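Local coordinates for protein Phi class glutathione transferase GSTF1 (Populus tremula x Populus tremuloides, PDB 4RI6) that probably catalyses the conjugation of glutathione to electrophilic substrates such as organic halides, and binds glutathione in a pocket of its thioredoxin-like domain, at residues A[4-10]-A[29-35]; A[13-19]-A[55-59]; A[22-28]-A[75-79]. The contacts are given in a common frame with arbitrary orientation. Residue numbers count along the deposited sequence, not the author numbering.

Interaction 1 (A[4-10]-A[29-35]); sequences PVTIYGP and PFHLIPI. Unlike the reference sequence in segment 29-35: I33 (reference Val).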
loop_
_atom_site.group_PDB
_atom_site.type_symbol
_atom_site.label_atom_id
_atom_site.label_comp_id
_atom_site.label_asym_id
_atom_site.label_seq_id
_atom_site.Cartn_x
_atom_site.Cartn_y
_atom_site.Cartn_z
ATOM N N PRO A 4 14.799 21.773 9.562
ATOM C CA PRO A 4 14.816 20.348 9.211
ATOM C C PRO A 4 13.531 19.641 9.632
ATOM O O PRO A 4 12.948 19.967 10.663
ATOM C CB PRO A 4 16.012 19.801 9.993
ATOM C CG PRO A 4 16.870 20.990 10.273
ATOM C CD PRO A 4 15.914 22.123 10.459
ATOM N N VAL A 5 13.093 18.679 8.836
ATOM C CA VAL A 5 11.967 17.867 9.233
ATOM C C VAL A 5 12.443 16.918 10.310
ATOM O O VAL A 5 13.630 16.709 10.464
ATOM C CB VAL A 5 11.369 17.080 8.068
ATOM C CG1 VAL A 5 11.040 18.027 6.915
ATOM C CG2 VAL A 5 12.291 15.939 7.623
ATOM N N THR A 6 11.494 16.373 11.061
ATOM C CA THR A 6 11.770 15.460 12.158
ATOM C C THR A 6 11.276 14.058 11.803
ATOM O O THR A 6 10.121 13.887 11.433
ATOM C CB THR A 6 11.073 15.940 13.432
ATOM O OG1 THR A 6 11.529 17.265 13.763
ATOM C CG2 THR A 6 11.335 15.000 14.593
ATOM N N ILE A 7 12.151 13.066 11.933
ATOM C CA ILE A 7 11.810 11.669 11.678
ATOM C C ILE A 7 12.025 10.871 12.952
ATOM O O ILE A 7 13.041 11.051 13.617
ATOM C CB ILE A 7 12.674 11.064 10.547
ATOM C CG1 ILE A 7 12.644 11.962 9.310
ATOM C CG2 ILE A 7 12.243 9.639 10.240
ATOM C CD1 ILE A 7 11.311 12.100 8.673
ATOM N N TYR A 8 11.090 9.979 13.267
ATOM C CA TYR A 8 11.167 9.125 14.449
ATOM C C TYR A 8 11.465 7.686 14.071
ATOM O O TYR A 8 10.741 7.090 13.251
ATOM C CB TYR A 8 9.846 9.140 15.234
ATOM C CG TYR A 8 9.518 10.446 15.893
ATOM C CD1 TYR A 8 9.024 11.512 15.169
ATOM C CD2 TYR A 8 9.703 10.609 17.255
ATOM C CE1 TYR A 8 8.716 12.713 15.790
ATOM C CE2 TYR A 8 9.396 11.794 17.883
ATOM C CZ TYR A 8 8.913 12.846 17.146
ATOM O OH TYR A 8 8.609 14.030 17.778
ATOM N N GLY A 9 12.492 7.115 14.687
ATOM C CA GLY A 9 12.763 5.693 14.558
ATOM C C GLY A 9 14.220 5.371 14.261
ATOM O O GLY A 9 14.991 6.255 13.906
ATOM N N PRO A 10 14.599 4.087 14.375
ATOM C CA PRO A 10 15.986 3.656 14.136
ATOM C C PRO A 10 16.275 3.340 12.675
ATOM O O PRO A 10 15.428 2.799 11.988
ATOM C CB PRO A 10 16.094 2.392 14.971
ATOM C CG PRO A 10 14.717 1.795 14.882
ATOM C CD PRO A 10 13.745 2.963 14.792
ATOM N N PRO A 29 17.022 18.262 4.423
ATOM C CA PRO A 29 17.670 18.044 5.714
ATOM C C PRO A 29 16.682 17.537 6.739
ATOM O O PRO A 29 15.506 17.881 6.664
ATOM C CB PRO A 29 18.187 19.434 6.095
ATOM C CG PRO A 29 18.213 20.220 4.799
ATOM C CD PRO A 29 17.045 19.679 4.025
ATOM N N PHE A 30 17.152 16.722 7.674
ATOM C CA PHE A 30 16.266 16.117 8.645
ATOM C C PHE A 30 16.995 15.919 9.963
ATOM O O PHE A 30 18.224 15.939 10.025
ATOM C CB PHE A 30 15.706 14.776 8.131
ATOM C CG PHE A 30 16.764 13.738 7.887
ATOM C CD1 PHE A 30 17.188 12.910 8.913
ATOM C CD2 PHE A 30 17.328 13.596 6.637
ATOM C CE1 PHE A 30 18.171 11.962 8.701
ATOM C CE2 PHE A 30 18.300 12.651 6.412
ATOM C CZ PHE A 30 18.724 11.833 7.448
ATOM N N HIS A 31 16.204 15.762 11.015
ATOM C CA HIS A 31 16.680 15.392 12.334
ATOM C C HIS A 31 16.026 14.076 12.702
ATOM O O HIS A 31 14.811 13.947 12.637
ATOM C CB HIS A 31 16.348 16.485 13.357
ATOM C CG HIS A 31 16.658 16.109 14.772
ATOM N ND1 HIS A 31 17.937 15.825 15.205
ATOM C CD2 HIS A 31 15.860 15.999 15.861
ATOM C CE1 HIS A 31 17.911 15.539 16.494
ATOM N NE2 HIS A 31 16.663 15.640 16.918
ATOM N N LEU A 32 16.835 13.099 13.076
ATOM C CA LEU A 32 16.355 11.755 13.360
ATOM C C LEU A 32 16.325 11.490 14.852
ATOM O O LEU A 32 17.373 11.549 15.534
ATOM C CB LEU A 32 17.242 10.716 12.664
ATOM C CG LEU A 32 16.798 9.248 12.724
ATOM C CD1 LEU A 32 15.474 8.985 11.998
ATOM C CD2 LEU A 32 17.912 8.362 12.174
ATOM N N ILE A 33 15.119 11.209 15.347
ATOM C CA ILE A 33 14.887 10.938 16.760
ATOM C C ILE A 33 14.843 9.442 17.011
ATOM O O ILE A 33 13.981 8.736 16.475
ATOM C CB ILE A 33 13.571 11.600 17.254
ATOM C CG1 ILE A 33 13.740 13.118 17.316
ATOM C CG2 ILE A 33 13.186 11.099 18.652
ATOM C CD1 ILE A 33 12.447 13.861 17.590
ATOM N N PRO A 34 15.756 8.939 17.860
ATOM C CA PRO A 34 15.840 7.490 18.062
ATOM C C PRO A 34 14.642 6.909 18.803
ATOM O O PRO A 34 14.104 7.529 19.724
ATOM C CB PRO A 34 17.118 7.330 18.893
ATOM C CG PRO A 34 17.177 8.589 19.680
ATOM C CD PRO A 34 16.672 9.666 18.761
ATOM N N ILE A 35 14.225 5.727 18.355
ATOM C CA ILE A 35 13.232 4.899 19.042
ATOM C C ILE A 35 13.748 3.454 19.111
ATOM O O ILE A 35 13.914 2.824 18.058
ATOM C CB ILE A 35 11.862 4.904 18.296
ATOM C CG1 ILE A 35 11.328 6.328 18.075
ATOM C CG2 ILE A 35 10.865 4.046 19.030
ATOM C CD1 ILE A 35 10.793 7.016 19.317
#
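Five backbone hydrogen bonds join 4-10 and 29-35, whose strands 5-8 and 30-33 run parallel. V5 N reaches P29 O in a weak bond of 3.3 Å. H31 N gives to V5 O at 2.8 Å, I7 N to H31 O at 2.9 Å, I33 N to I7 O at 2.7 Å and G9 N to I33 O at 2.8 Å. The carbonyls of V5, H31, I7 and I33 also take CA-H...O contacts, as in F30 CA to V5 O at 3.3 Å. The pair forms the two strands of a beta-alpha-beta unit whose helix is 14-25, within the thioredoxin-like domain. T6 and Y8 bond through their backbones to K60 and A58 of strand 58-60. The Y8 hydroxyl bonds weakly to K60. On the face carrying Y8, I33 CD1 lies 4.1 Å from the Y8 ring centroid in a CH-pi contact. On the other face, V5 CG2 meets F30 CB at 3.6 Å, and I7 CG2 meets L32 CD1 at 3.7 Å. The G9 backbone angles call for glycine.

Interaction 2 (A[13-19]-A[55-59]); sequences STAVSRV and QVPAF. With GSH (glutathione), chain C.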
loop_
_atom_site.group_PDB
_atom_site.type_symbol
_atom_site.label_atom_id
_atom_site.label_comp_id
_atom_site.label_asym_id
_atom_site.label_seq_id
_atom_site.Cartn_x
_atom_site.Cartn_y
_atom_site.Cartn_z
ATOM N N SER A 13 15.365 -0.056 10.980
ATOM C CA SER A 13 14.007 -0.348 10.533
ATOM C C SER A 13 13.865 -0.153 9.025
ATOM O O SER A 13 14.298 0.847 8.466
ATOM C CB SER A 13 12.988 0.548 11.258
ATOM O OG SER A 13 11.838 0.785 10.436
ATOM N N THR A 14 13.218 -1.099 8.373
ATOM C CA THR A 14 13.031 -1.005 6.924
ATOM C C THR A 14 12.183 0.189 6.541
ATOM O O THR A 14 12.498 0.887 5.586
ATOM C CB THR A 14 12.387 -2.271 6.370
ATOM O OG1 THR A 14 11.219 -2.571 7.139
ATOM C CG2 THR A 14 13.349 -3.436 6.448
ATOM N N ALA A 15 11.098 0.415 7.283
ATOM C CA ALA A 15 10.223 1.539 6.982
ATOM C C ALA A 15 10.899 2.885 7.249
ATOM O O ALA A 15 10.712 3.837 6.504
ATOM C CB ALA A 15 8.924 1.419 7.769
ATOM N N VAL A 16 11.677 2.983 8.317
ATOM C CA VAL A 16 12.485 4.189 8.524
ATOM C C VAL A 16 13.484 4.385 7.364
ATOM O O VAL A 16 13.669 5.487 6.863
ATOM C CB VAL A 16 13.267 4.134 9.872
ATOM C CG1 VAL A 16 14.217 5.337 10.008
ATOM C CG2 VAL A 16 12.292 4.073 11.067
ATOM N N SER A 17 14.134 3.306 6.954
ATOM C CA SER A 17 15.118 3.362 5.873
ATOM C C SER A 17 14.519 3.876 4.569
ATOM O O SER A 17 15.161 4.617 3.826
ATOM C CB SER A 17 15.745 1.975 5.644
ATOM O OG SER A 17 16.648 1.660 6.691
ATOM N N ARG A 18 13.287 3.475 4.295
ATOM C CA ARG A 18 12.562 3.957 3.131
ATOM C C ARG A 18 12.444 5.474 3.182
ATOM O O ARG A 18 12.690 6.164 2.197
ATOM C CB ARG A 18 11.181 3.304 3.061
ATOM C CG ARG A 18 10.331 3.778 1.901
ATOM C CD ARG A 18 8.954 3.091 1.850
ATOM N NE ARG A 18 9.166 1.688 1.560
ATOM C CZ ARG A 18 9.119 0.695 2.434
ATOM N NH1 ARG A 18 8.789 0.901 3.705
ATOM N NH2 ARG A 18 9.409 -0.520 2.016
ATOM N N VAL A 19 12.091 6.005 4.342
ATOM C CA VAL A 19 11.949 7.446 4.460
ATOM C C VAL A 19 13.303 8.158 4.353
ATOM O O VAL A 19 13.421 9.191 3.684
ATOM C CB VAL A 19 11.235 7.815 5.783
ATOM C CG1 VAL A 19 11.265 9.307 6.030
ATOM C CG2 VAL A 19 9.807 7.328 5.751
ATOM N N GLN A 55 4.135 2.009 15.735
ATOM C CA GLN A 55 5.157 1.611 14.775
ATOM C C GLN A 55 5.964 2.804 14.365
ATOM O O GLN A 55 5.589 3.930 14.646
ATOM C CB GLN A 55 4.519 0.956 13.557
ATOM C CG GLN A 55 3.720 -0.251 13.957
ATOM C CD GLN A 55 3.302 -1.063 12.789
ATOM O OE1 GLN A 55 2.354 -0.714 12.089
ATOM N NE2 GLN A 55 4.008 -2.162 12.554
ATOM N N VAL A 56 7.099 2.531 13.715
ATOM C CA VAL A 56 7.956 3.572 13.171
ATOM C C VAL A 56 7.994 3.429 11.658
ATOM O O VAL A 56 7.892 2.342 11.156
ATOM C CB VAL A 56 9.382 3.501 13.770
ATOM C CG1 VAL A 56 9.333 3.822 15.270
ATOM C CG2 VAL A 56 10.019 2.143 13.551
ATOM N N PRO A 57 8.184 4.529 10.928
ATOM C CA PRO A 57 8.485 5.876 11.394
ATOM C C PRO A 57 7.278 6.762 11.605
ATOM O O PRO A 57 6.164 6.436 11.206
ATOM C CB PRO A 57 9.326 6.434 10.246
ATOM C CG PRO A 57 8.693 5.858 9.068
ATOM C CD PRO A 57 8.333 4.442 9.457
ATOM N N ALA A 58 7.537 7.903 12.228
ATOM C CA ALA A 58 6.638 9.047 12.170
ATOM C C ALA A 58 7.421 10.240 11.636
ATOM O O ALA A 58 8.657 10.283 11.721
ATOM C CB ALA A 58 6.030 9.342 13.537
ATOM N N PHE A 59 6.692 11.209 11.103
ATOM C CA PHE A 59 7.246 12.375 10.457
ATOM C C PHE A 59 6.581 13.627 11.025
ATOM O O PHE A 59 5.356 13.639 11.207
ATOM C CB PHE A 59 7.006 12.279 8.946
ATOM C CG PHE A 59 7.276 13.549 8.210
ATOM C CD1 PHE A 59 6.359 14.578 8.205
ATOM C CD2 PHE A 59 8.449 13.705 7.490
ATOM C CE1 PHE A 59 6.624 15.757 7.533
ATOM C CE2 PHE A 59 8.705 14.864 6.801
ATOM C CZ PHE A 59 7.794 15.893 6.819
HETATM N N1 GSH C . 3.319 0.108 7.266
HETATM C CA1 GSH C . 4.197 0.837 8.165
HETATM C C1 GSH C . 5.081 1.862 7.485
HETATM O O11 GSH C . 5.425 1.593 6.351
HETATM O O12 GSH C . 5.412 2.937 8.036
HETATM C CB1 GSH C . 5.051 -0.270 8.738
HETATM C CG1 GSH C . 5.591 0.175 10.064
HETATM C CD1 GSH C . 6.260 -0.984 10.745
HETATM O OE1 GSH C . 5.813 -2.114 10.744
HETATM N N2 GSH C . 7.363 -0.627 11.364
HETATM C CA2 GSH C . 8.216 -1.474 12.140
HETATM C C2 GSH C . 7.896 -1.218 13.587
HETATM O O2 GSH C . 7.591 -0.095 13.916
HETATM C CB2 GSH C . 9.646 -1.082 11.745
HETATM S SG2 GSH C . 10.246 -2.002 10.311
HETATM N N3 GSH C . 7.983 -2.261 14.420
HETATM C CA3 GSH C . 7.785 -2.146 15.849
HETATM C C3 GSH C . 6.385 -2.503 16.271
HETATM O O31 GSH C . 5.537 -2.771 15.393
HETATM O O32 GSH C . 6.125 -2.516 17.489
#
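The peptide bond before P57 is cis. It turns the proline ring onto the first turns of helix 14-25. P57 CD lies 3.5 Å from A15 CB, and P57 CG lies 3.8 Å from V19 CG2. V16 CG2 is 3.9 Å from both V56 CG2 and P57 CB. No hydrogen bond crosses between the segments, so the buried contact is held by apolar packing. S13 is the N-cap of the helix: V16 N gives to S13 OG at 3.1 Å. The same S13 OG sits 3.2 Å from the glutathione sulfur SG2. The V56 backbone, just before the cis bond, grips the peptide part of glutathione. V56 N gives to GSH O2 at 2.7 Å, and GSH N2 gives to V56 O at 3.0 Å. Q55 NE2 also bonds to GSH O31 at 3.3 Å. E68, S69 and Q42 bond the ligand from outside the segments. A cis-proline facing the start of the first helix is a hallmark of the thioredoxin fold, and here it shapes the glutathione site.

Interaction 3 (A[22-28]-A[75-79]); sequences TLIEKDV and YICDK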
loop_
_atom_site.group_PDB
_atom_site.type_symbol
_atom_site.label_atom_id
_atom_site.label_comp_id
_atom_site.label_asym_id
_atom_site.label_seq_id
_atom_site.Cartn_x
_atom_site.Cartn_y
_atom_site.Cartn_z
ATOM N N THR A 22 14.547 8.448 0.866
ATOM C CA THR A 22 13.780 9.461 0.158
ATOM C C THR A 22 14.228 10.872 0.509
ATOM O O THR A 22 14.433 11.694 -0.380
ATOM C CB THR A 22 12.277 9.288 0.449
ATOM O OG1 THR A 22 11.886 7.978 0.022
ATOM C CG2 THR A 22 11.441 10.350 -0.272
ATOM N N LEU A 23 14.402 11.145 1.798
ATOM C CA LEU A 23 14.875 12.448 2.230
ATOM C C LEU A 23 16.200 12.779 1.562
ATOM O O LEU A 23 16.419 13.897 1.115
ATOM C CB LEU A 23 15.013 12.486 3.752
ATOM C CG LEU A 23 13.679 12.480 4.497
ATOM C CD1 LEU A 23 13.879 12.120 5.945
ATOM C CD2 LEU A 23 13.035 13.842 4.377
ATOM N N ILE A 24 17.085 11.793 1.486
ATOM C CA ILE A 24 18.421 12.027 0.947
ATOM C C ILE A 24 18.362 12.257 -0.571
ATOM O O ILE A 24 18.994 13.181 -1.082
ATOM C CB ILE A 24 19.354 10.863 1.286
ATOM C CG1 ILE A 24 19.611 10.827 2.796
ATOM C CG2 ILE A 24 20.673 11.012 0.544
ATOM C CD1 ILE A 24 20.209 9.522 3.306
ATOM N N GLU A 25 17.576 11.446 -1.281
ATOM C CA GLU A 25 17.325 11.683 -2.694
ATOM C C GLU A 25 16.760 13.067 -2.933
ATOM O O GLU A 25 17.102 13.722 -3.919
ATOM C CB GLU A 25 16.357 10.636 -3.250
ATOM C CG GLU A 25 16.966 9.244 -3.421
ATOM C CD GLU A 25 17.827 9.080 -4.678
ATOM O OE1 GLU A 25 17.649 9.840 -5.654
ATOM O OE2 GLU A 25 18.674 8.161 -4.689
ATOM N N LYS A 26 15.879 13.510 -2.036
ATOM C CA LYS A 26 15.234 14.806 -2.214
ATOM C C LYS A 26 16.024 15.966 -1.628
ATOM O O LYS A 26 15.558 17.102 -1.690
ATOM C CB LYS A 26 13.830 14.783 -1.604
ATOM C CG LYS A 26 12.912 13.821 -2.333
ATOM C CD LYS A 26 12.746 14.155 -3.816
ATOM C CE LYS A 26 12.271 15.580 -4.063
ATOM N NZ LYS A 26 11.994 15.858 -5.506
ATOM N N ASP A 27 17.208 15.683 -1.078
ATOM C CA ASP A 27 18.088 16.713 -0.528
ATOM C C ASP A 27 17.385 17.471 0.597
ATOM O O ASP A 27 17.545 18.673 0.732
ATOM C CB ASP A 27 18.522 17.670 -1.654
ATOM C CG ASP A 27 19.589 18.658 -1.224
ATOM O OD1 ASP A 27 20.375 18.340 -0.305
ATOM O OD2 ASP A 27 19.622 19.767 -1.813
ATOM N N VAL A 28 16.574 16.766 1.382
ATOM C CA VAL A 28 15.846 17.396 2.473
ATOM C C VAL A 28 16.577 17.175 3.780
ATOM O O VAL A 28 16.741 16.034 4.207
ATOM C CB VAL A 28 14.429 16.850 2.588
ATOM C CG1 VAL A 28 13.707 17.490 3.766
ATOM C CG2 VAL A 28 13.686 17.110 1.299
ATOM N N TYR A 75 4.466 12.646 0.511
ATOM C CA TYR A 75 4.391 14.033 0.961
ATOM C C TYR A 75 5.714 14.744 0.703
ATOM O O TYR A 75 5.744 15.857 0.186
ATOM C CB TYR A 75 4.038 14.100 2.444
ATOM C CG TYR A 75 4.163 15.480 3.030
ATOM C CD1 TYR A 75 3.252 16.476 2.694
ATOM C CD2 TYR A 75 5.189 15.794 3.916
ATOM C CE1 TYR A 75 3.344 17.720 3.217
ATOM C CE2 TYR A 75 5.297 17.053 4.445
ATOM C CZ TYR A 75 4.371 18.015 4.085
ATOM O OH TYR A 75 4.442 19.282 4.608
ATOM N N ILE A 76 6.809 14.084 1.053
ATOM C CA ILE A 76 8.137 14.649 0.844
ATOM C C ILE A 76 8.338 14.971 -0.637
ATOM O O ILE A 76 8.793 16.055 -1.002
ATOM C CB ILE A 76 9.225 13.671 1.344
ATOM C CG1 ILE A 76 9.213 13.589 2.868
ATOM C CG2 ILE A 76 10.617 14.096 0.866
ATOM C CD1 ILE A 76 10.003 12.436 3.444
ATOM N N CYS A 77 7.983 14.028 -1.497
ATOM C CA CYS A 77 8.152 14.224 -2.926
ATOM C C CYS A 77 7.259 15.361 -3.457
ATOM O O CYS A 77 7.655 16.111 -4.361
ATOM C CB CYS A 77 7.884 12.905 -3.656
ATOM S SG CYS A 77 9.208 11.664 -3.417
ATOM N N ASP A 78 6.079 15.512 -2.868
ATOM C CA ASP A 78 5.158 16.573 -3.255
ATOM C C ASP A 78 5.656 17.944 -2.784
ATOM O O ASP A 78 5.793 18.888 -3.573
ATOM C CB ASP A 78 3.778 16.279 -2.662
ATOM C CG ASP A 78 2.647 16.937 -3.428
ATOM O OD1 ASP A 78 2.899 17.885 -4.197
ATOM O OD2 ASP A 78 1.486 16.509 -3.234
ATOM N N LYS A 79 5.928 18.044 -1.488
ATOM C CA LYS A 79 6.391 19.295 -0.893
ATOM C C LYS A 79 7.683 19.809 -1.504
ATOM O O LYS A 79 7.862 21.013 -1.682
ATOM C CB LYS A 79 6.594 19.114 0.608
ATOM C CG LYS A 79 7.061 20.379 1.315
ATOM C CD LYS A 79 7.221 20.173 2.808
ATOM C CE LYS A 79 7.756 21.424 3.472
ATOM N NZ LYS A 79 8.167 21.170 4.885
HETATM O O HOH W 1 9.544 14.842 -5.955
#
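This is helix-to-helix packing. The C-terminal end of helix 14-25 lies beside the end of helix 69-79, and both cover the same face of the N-terminal domain's sheet. I76 is the central residue and has the largest area covered in this contact. Its CD1 meets L23 CD2 at 3.5 Å. Its CG2 lies 4.0 Å from T22 CG2, 3.9 Å from K26 CG and 4.3 Å from V28 CG2. C77 SG adds contacts to T22 CG2 at 4.1 Å and K26 CD at 4.3 Å. A Schellman motif ends helix 14-25. D27 takes positive phi, V28 N gives to L23 O at 2.9 Å and D27 N to I24 O at 3.1 Å. This turn brings V28 back onto I76 on the way to strand 30-33. On helix 69-79, Y75 and D78 pack on L94 and I93 of the second subunit. K26 NZ gives to a water at 2.7 Å, and that water gives to C77 O at 2.8 Å. K26 NZ also bonds to the carbonyls of K83 and N85. No direct hydrogen bond joins the segments. The helices are therefore held by apolar packing, including the aliphatic part of K26, with a water bridge at the lysine end.

Overall arrangement
All three contacts lie in the N-terminal domain, and their segments interleave along the chain. Helix 14-25 supplies its start to interaction 2 and its end to interaction 3, and it links the two strands of interaction 1. The centres of interactions 1 and 2 are about 9 Å apart. Y8 N and A58 O, 2.9 Å apart, probably hydrogen bond, so both contacts share one sheet. I7 CG1 touches L23 CD1 at 3.6 Å, tying interaction 1 to interaction 3. F59 CE1 and Y75 CE2, 3.6 Å apart, tie interaction 2 to interaction 3. Interaction 2 holds glutathione directly. The P10 side chain is about 7 Å from glutathione, and that of T22 about 11 Å.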